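DNA polymerase sliding clamp (Archaeoglobus fulgidus, PDB 1RWZ) forms a homotrimeric ring through which DNA passes and probably serves as a moving platform that tethers the polymerase and other proteins during replication. Local coordinates at residues Ala42-Val47 against Ile237-Ile242; Ser191-Asp196 against Tyr219-Val224. One frame throughout, in Å; residues are numbered along the deposited sequence.

Contact 1. Residues Ala42-Val47 against Ile237-Ile242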
loop_
_atom_site.group_PDB
_atom_site.type_symbol
_atom_site.label_atom_id
_atom_site.label_comp_id
_atom_site.label_asym_id
_atom_site.label_seq_id
_atom_site.Cartn_x
_atom_site.Cartn_y
_atom_site.Cartn_z
ATOM N N ALA A 42 -2.218 26.776 -16.527
ATOM C CA ALA A 42 -2.254 26.660 -17.981
ATOM C C ALA A 42 -3.580 27.103 -18.603
ATOM O O ALA A 42 -3.703 27.160 -19.830
ATOM C CB ALA A 42 -1.946 25.227 -18.387
ATOM N N ASN A 43 -4.567 27.416 -17.765
ATOM C CA ASN A 43 -5.882 27.841 -18.244
ATOM C C ASN A 43 -6.519 26.779 -19.135
ATOM O O ASN A 43 -7.173 27.086 -20.135
ATOM C CB ASN A 43 -5.770 29.159 -19.009
ATOM C CG ASN A 43 -5.680 30.354 -18.088
ATOM O OD1 ASN A 43 -6.697 30.916 -17.678
ATOM N ND2 ASN A 43 -4.459 30.739 -17.737
ATOM N N VAL A 44 -6.325 25.523 -18.756
ATOM C CA VAL A 44 -6.868 24.400 -19.502
ATOM C C VAL A 44 -8.051 23.797 -18.750
ATOM O O VAL A 44 -8.945 23.205 -19.352
ATOM C CB VAL A 44 -5.788 23.317 -19.708
ATOM C CG1 VAL A 44 -6.376 22.111 -20.412
ATOM C CG2 VAL A 44 -4.626 23.892 -20.523
ATOM N N ALA A 45 -8.058 23.967 -17.433
ATOM C CA ALA A 45 -9.131 23.421 -16.605
ATOM C C ALA A 45 -9.570 24.374 -15.504
ATOM O O ALA A 45 -8.785 25.194 -15.021
ATOM C CB ALA A 45 -8.678 22.100 -15.997
ATOM N N MET A 46 -10.834 24.256 -15.110
ATOM C CA MET A 46 -11.406 25.076 -14.055
ATOM C C MET A 46 -12.131 24.144 -13.088
ATOM O O MET A 46 -12.574 23.065 -13.477
ATOM C CB MET A 46 -12.406 26.077 -14.649
ATOM C CG MET A 46 -13.080 27.004 -13.634
ATOM S SD MET A 46 -14.388 28.051 -14.359
ATOM C CE MET A 46 -13.448 29.432 -14.966
ATOM N N VAL A 47 -12.228 24.556 -11.830
ATOM C CA VAL A 47 -12.941 23.769 -10.828
ATOM C C VAL A 47 -13.919 24.698 -10.117
ATOM O O VAL A 47 -13.598 25.849 -9.815
ATOM C CB VAL A 47 -11.972 23.119 -9.799
ATOM C CG1 VAL A 47 -11.215 24.188 -9.023
ATOM C CG2 VAL A 47 -12.762 22.205 -8.848
ATOM N N ILE A 237 -14.206 21.701 -15.469
ATOM C CA ILE A 237 -14.468 22.059 -16.857
ATOM C C ILE A 237 -13.115 21.941 -17.540
ATOM O O ILE A 237 -12.117 22.469 -17.046
ATOM C CB ILE A 237 -15.007 23.499 -16.981
ATOM C CG1 ILE A 237 -16.320 23.619 -16.201
ATOM C CG2 ILE A 237 -15.234 23.844 -18.457
ATOM C CD1 ILE A 237 -16.901 25.015 -16.153
ATOM N N LEU A 238 -13.086 21.234 -18.663
ATOM C CA LEU A 238 -11.844 21.001 -19.386
ATOM C C LEU A 238 -11.919 21.471 -20.830
ATOM O O LEU A 238 -12.830 21.090 -21.567
ATOM C CB LEU A 238 -11.510 19.505 -19.352
ATOM C CG LEU A 238 -10.272 19.011 -20.102
ATOM C CD1 LEU A 238 -9.034 19.718 -19.564
ATOM C CD2 LEU A 238 -10.137 17.501 -19.942
ATOM N N ALA A 239 -10.951 22.299 -21.224
ATOM C CA ALA A 239 -10.884 22.818 -22.593
ATOM C C ALA A 239 -10.681 21.664 -23.573
ATOM O O ALA A 239 -10.016 20.674 -23.261
ATOM C CB ALA A 239 -9.728 23.827 -22.715
ATOM N N PRO A 240 -11.238 21.785 -24.788
ATOM C CA PRO A 240 -11.110 20.733 -25.798
ATOM C C PRO A 240 -9.892 20.836 -26.711
ATOM O O PRO A 240 -9.264 21.892 -26.817
ATOM C CB PRO A 240 -12.398 20.879 -26.587
ATOM C CG PRO A 240 -12.528 22.392 -26.668
ATOM C CD PRO A 240 -12.156 22.847 -25.248
ATOM N N ARG A 241 -9.569 19.718 -27.352
ATOM C CA ARG A 241 -8.491 19.657 -28.328
ATOM C C ARG A 241 -9.260 19.571 -29.646
ATOM O O ARG A 241 -10.490 19.572 -29.638
ATOM C CB ARG A 241 -7.619 18.410 -28.123
ATOM C CG ARG A 241 -6.817 18.429 -26.816
ATOM C CD ARG A 241 -5.804 17.289 -26.721
ATOM N NE ARG A 241 -5.034 17.360 -25.474
ATOM C CZ ARG A 241 -3.935 16.653 -25.216
ATOM N NH1 ARG A 241 -3.452 15.807 -26.112
ATOM N NH2 ARG A 241 -3.311 16.797 -24.055
ATOM N N ILE A 242 -8.558 19.518 -30.771
ATOM C CA ILE A 242 -9.231 19.438 -32.066
ATOM C C ILE A 242 -9.722 18.017 -32.365
ATOM O O ILE A 242 -8.920 17.099 -32.475
ATOM C CB ILE A 242 -8.284 19.896 -33.203
ATOM C CG1 ILE A 242 -7.849 21.348 -32.969
ATOM C CG2 ILE A 242 -8.980 19.761 -34.554
ATOM C CD1 ILE A 242 -8.988 22.336 -32.955
#
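V44 and L238 lie side by side and point the same way where the strand beginning at A45 runs antiparallel to the end of strand 232-238. Both carry a side-chain carbon anti to the backbone N: CG1 in V44 (chi1 177°) and CG in L238 (chi1 177°). The second torsion of L238 then places CD1 3.7 Å from V44 CG1. L238 CD1 also lies 3.5 Å from V44 O and, more loosely, 4.3 Å from A45 CB, so this one branch makes the apolar contacts to both V44 and A45. A45 and L238 share a face of the sheet; Y197 of helix 195-201 packs on V44, A45 and L238, and F201 on A45.

The opposite face carries M46 and I237. Here the methionine is extended as far as SD, where the third torsion turns CE aside, and M46 SD lies 4.3 Å from I237 CD1; P120 touches M46 and P220 touches I237.

Backbone bonds join the two strands. M46 and I237 form a hydrogen-bonded pair with an exchange in both directions; I237 O accepts the M46 N-H bond and has A45 CA beside it at 3.2 Å in a weaker CA-H...O contact. Beyond the last bridge, A239 N reaches V44 O at 2.9 Å in an almost straight bond (176° at the hydrogen). V44 N and A45 N both hydrogen-bond to D40 OD2, probably fixing the turn before the strand.

The result is an antiparallel seam between the N-terminal and C-terminal domains of one PCNA subunit, built into the continuous sheet characteristic of this ring. In PCNA relatives, the C-terminal tail flanks the surface where PIP-box partners dock.

Contact 2. Residues Ser191-Asp196 against Tyr219-Val224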
loop_
_atom_site.group_PDB
_atom_site.type_symbol
_atom_site.label_atom_id
_atom_site.label_comp_id
_atom_site.label_asym_id
_atom_site.label_seq_id
_atom_site.Cartn_x
_atom_site.Cartn_y
_atom_site.Cartn_z
ATOM N N SER A 191 -16.292 15.514 -28.893
ATOM C CA SER A 191 -15.141 16.367 -28.588
ATOM C C SER A 191 -13.965 15.514 -28.117
ATOM O O SER A 191 -14.156 14.396 -27.642
ATOM C CB SER A 191 -15.488 17.385 -27.494
ATOM O OG SER A 191 -16.411 18.358 -27.949
ATOM N N MET A 192 -12.751 16.039 -28.246
ATOM C CA MET A 192 -11.560 15.310 -27.814
ATOM C C MET A 192 -10.919 16.023 -26.627
ATOM O O MET A 192 -10.890 17.252 -26.584
ATOM C CB MET A 192 -10.553 15.195 -28.963
ATOM C CG MET A 192 -9.328 14.361 -28.618
ATOM S SD MET A 192 -8.495 13.711 -30.075
ATOM C CE MET A 192 -8.832 11.999 -29.918
ATOM N N PHE A 193 -10.409 15.250 -25.668
ATOM C CA PHE A 193 -9.802 15.819 -24.465
ATOM C C PHE A 193 -8.537 15.116 -24.002
ATOM O O PHE A 193 -8.274 13.972 -24.372
ATOM C CB PHE A 193 -10.796 15.791 -23.295
ATOM C CG PHE A 193 -12.095 16.475 -23.589
ATOM C CD1 PHE A 193 -13.214 15.738 -23.976
ATOM C CD2 PHE A 193 -12.190 17.860 -23.519
ATOM C CE1 PHE A 193 -14.409 16.376 -24.296
ATOM C CE2 PHE A 193 -13.378 18.513 -23.836
ATOM C CZ PHE A 193 -14.492 17.769 -24.228
ATOM N N SER A 194 -7.770 15.819 -23.172
ATOM C CA SER A 194 -6.536 15.297 -22.597
ATOM C C SER A 194 -6.833 14.313 -21.472
ATOM O O SER A 194 -7.538 14.644 -20.516
ATOM C CB SER A 194 -5.690 16.440 -22.038
ATOM O OG SER A 194 -4.847 15.975 -20.995
ATOM N N VAL A 195 -6.279 13.111 -21.581
ATOM C CA VAL A 195 -6.474 12.080 -20.567
ATOM C C VAL A 195 -5.826 12.474 -19.241
ATOM O O VAL A 195 -6.357 12.161 -18.176
ATOM C CB VAL A 195 -5.885 10.719 -21.026
ATOM C CG1 VAL A 195 -5.914 9.714 -19.879
ATOM C CG2 VAL A 195 -6.688 10.178 -22.196
ATOM N N ASP A 196 -4.686 13.162 -19.306
ATOM C CA ASP A 196 -3.978 13.579 -18.095
ATOM C C ASP A 196 -4.880 14.343 -17.132
ATOM O O ASP A 196 -4.913 14.050 -15.931
ATOM C CB ASP A 196 -2.767 14.453 -18.440
ATOM C CG ASP A 196 -1.675 13.690 -19.167
ATOM O OD1 ASP A 196 -1.305 12.589 -18.708
ATOM O OD2 ASP A 196 -1.173 14.201 -20.195
ATOM N N TYR A 219 -16.214 21.916 -27.789
ATOM C CA TYR A 219 -16.543 22.787 -26.665
ATOM C C TYR A 219 -15.970 22.164 -25.399
ATOM O O TYR A 219 -15.759 20.950 -25.344
ATOM C CB TYR A 219 -18.061 22.846 -26.488
ATOM C CG TYR A 219 -18.750 24.103 -26.946
ATOM C CD1 TYR A 219 -20.078 24.062 -27.366
ATOM C CD2 TYR A 219 -18.106 25.337 -26.921
ATOM C CE1 TYR A 219 -20.751 25.218 -27.748
ATOM C CE2 TYR A 219 -18.768 26.501 -27.303
ATOM C CZ TYR A 219 -20.090 26.433 -27.716
ATOM O OH TYR A 219 -20.750 27.576 -28.120
ATOM N N PRO A 220 -15.713 22.981 -24.365
ATOM C CA PRO A 220 -15.175 22.407 -23.126
ATOM C C PRO A 220 -16.233 21.459 -22.562
ATOM O O PRO A 220 -17.427 21.671 -22.764
ATOM C CB PRO A 220 -15.000 23.624 -22.222
ATOM C CG PRO A 220 -14.760 24.756 -23.203
ATOM C CD PRO A 220 -15.761 24.452 -24.297
ATOM N N VAL A 221 -15.802 20.413 -21.870
ATOM C CA VAL A 221 -16.756 19.485 -21.279
ATOM C C VAL A 221 -16.951 19.866 -19.813
ATOM O O VAL A 221 -16.021 20.350 -19.164
ATOM C CB VAL A 221 -16.253 18.013 -21.385
ATOM C CG1 VAL A 221 -14.910 17.854 -20.670
ATOM C CG2 VAL A 221 -17.291 17.058 -20.803
ATOM N N ARG A 222 -18.174 19.699 -19.311
ATOM C CA ARG A 222 -18.469 19.977 -17.911
ATOM C C ARG A 222 -18.657 18.619 -17.238
ATOM O O ARG A 222 -19.464 17.809 -17.692
ATOM C CB ARG A 222 -19.766 20.779 -17.746
ATOM C CG ARG A 222 -19.745 22.214 -18.258
ATOM C CD ARG A 222 -21.121 22.855 -18.037
ATOM N NE ARG A 222 -21.499 22.852 -16.625
ATOM C CZ ARG A 222 -22.750 22.875 -16.171
ATOM N NH1 ARG A 222 -23.774 22.904 -17.018
ATOM N NH2 ARG A 222 -22.981 22.857 -14.862
ATOM N N LEU A 223 -17.904 18.380 -16.171
ATOM C CA LEU A 223 -17.980 17.132 -15.420
ATOM C C LEU A 223 -18.440 17.491 -14.016
ATOM O O LEU A 223 -17.652 17.946 -13.192
ATOM C CB LEU A 223 -16.604 16.462 -15.379
ATOM C CG LEU A 223 -16.036 16.132 -16.766
ATOM C CD1 LEU A 223 -14.589 15.681 -16.638
ATOM C CD2 LEU A 223 -16.880 15.055 -17.431
ATOM N N VAL A 224 -19.725 17.299 -13.753
ATOM C CA VAL A 224 -20.271 17.635 -12.453
ATOM C C VAL A 224 -20.318 16.409 -11.554
ATOM O O VAL A 224 -21.165 15.530 -11.725
ATOM C CB VAL A 224 -21.687 18.227 -12.589
ATOM C CG1 VAL A 224 -22.179 18.745 -11.242
ATOM C CG2 VAL A 224 -21.675 19.359 -13.616
#
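F193 and V221 meet where two beta-sheets of the C-terminal domain turn toward each other: F193 projects from the edge strand 189-194 of a four-stranded sheet, and V221 opens strand 221-227 of the long sheet that spans the subunit. Their side chains cross obliquely, with V221 CG1 over one face of the phenyl ring. V221 CG1 stands 3.7 Å from the centroid of the F193 ring, 18° off the normal and shifted a little toward the rim, which makes a CH-pi contact. A chi1 of 59° brings CG1 to this place by setting it between the backbone N and the carbonyl carbon of V221. The fit is close, since V221 CB comes within 3.4 Å of F193 CZ.

The ring has a different neighbour at its edge. Y219 O lies near the ring plane, 3.6 Å from F193 CZ, so a carbonyl oxygen faces the rim while a methyl covers the face. F154, on the adjoining strand 151-157, adds an edge-to-face ring contact, and L238 and P240 also pack against F193.

S191 approaches the loop before V221 without bonding to Y219: S191 OG stays 3.6 Å from Y219 N. This hydroxyl is hydrogen-bonded to G216 O and N218 N in the loop just before Y219, so the serine ties the edge strand to the loop that delivers Y219 and V221.

Across these segments, then, cohesion is mainly dispersion and CH-pi contact rather than direct hydrogen bonding. The carbonyl at the rim would meet the slightly positive ring hydrogens, probably a weak electrostatic gain, while the methyl over the face meets the pi cloud; together the two neighbours probably limit how the phenyl group can shift in this buried site.

Overall arrangement
Contacts 1 and 2 lie with their centres about 7 Å apart, on the same side of the chain's centre, and are joined through L238 and R241 of contact 1, which meet V221 and M192 of contact 2. Strand 232-238 sits between strands 45-52 and 221-227, so the sheet continues from contact 1 into contact 2, with L238 O 3.1 Å from V221 N in a probable hydrogen bond. Past the strand end the tail crosses to the other sheet, where R241 N lies 2.9 Å from M192 O, again probably bonded. Segment 237-242 thus bridges both halves of contact 2, while contact 1 fastens its start to the N-terminal domain; no other subunit touches either contact.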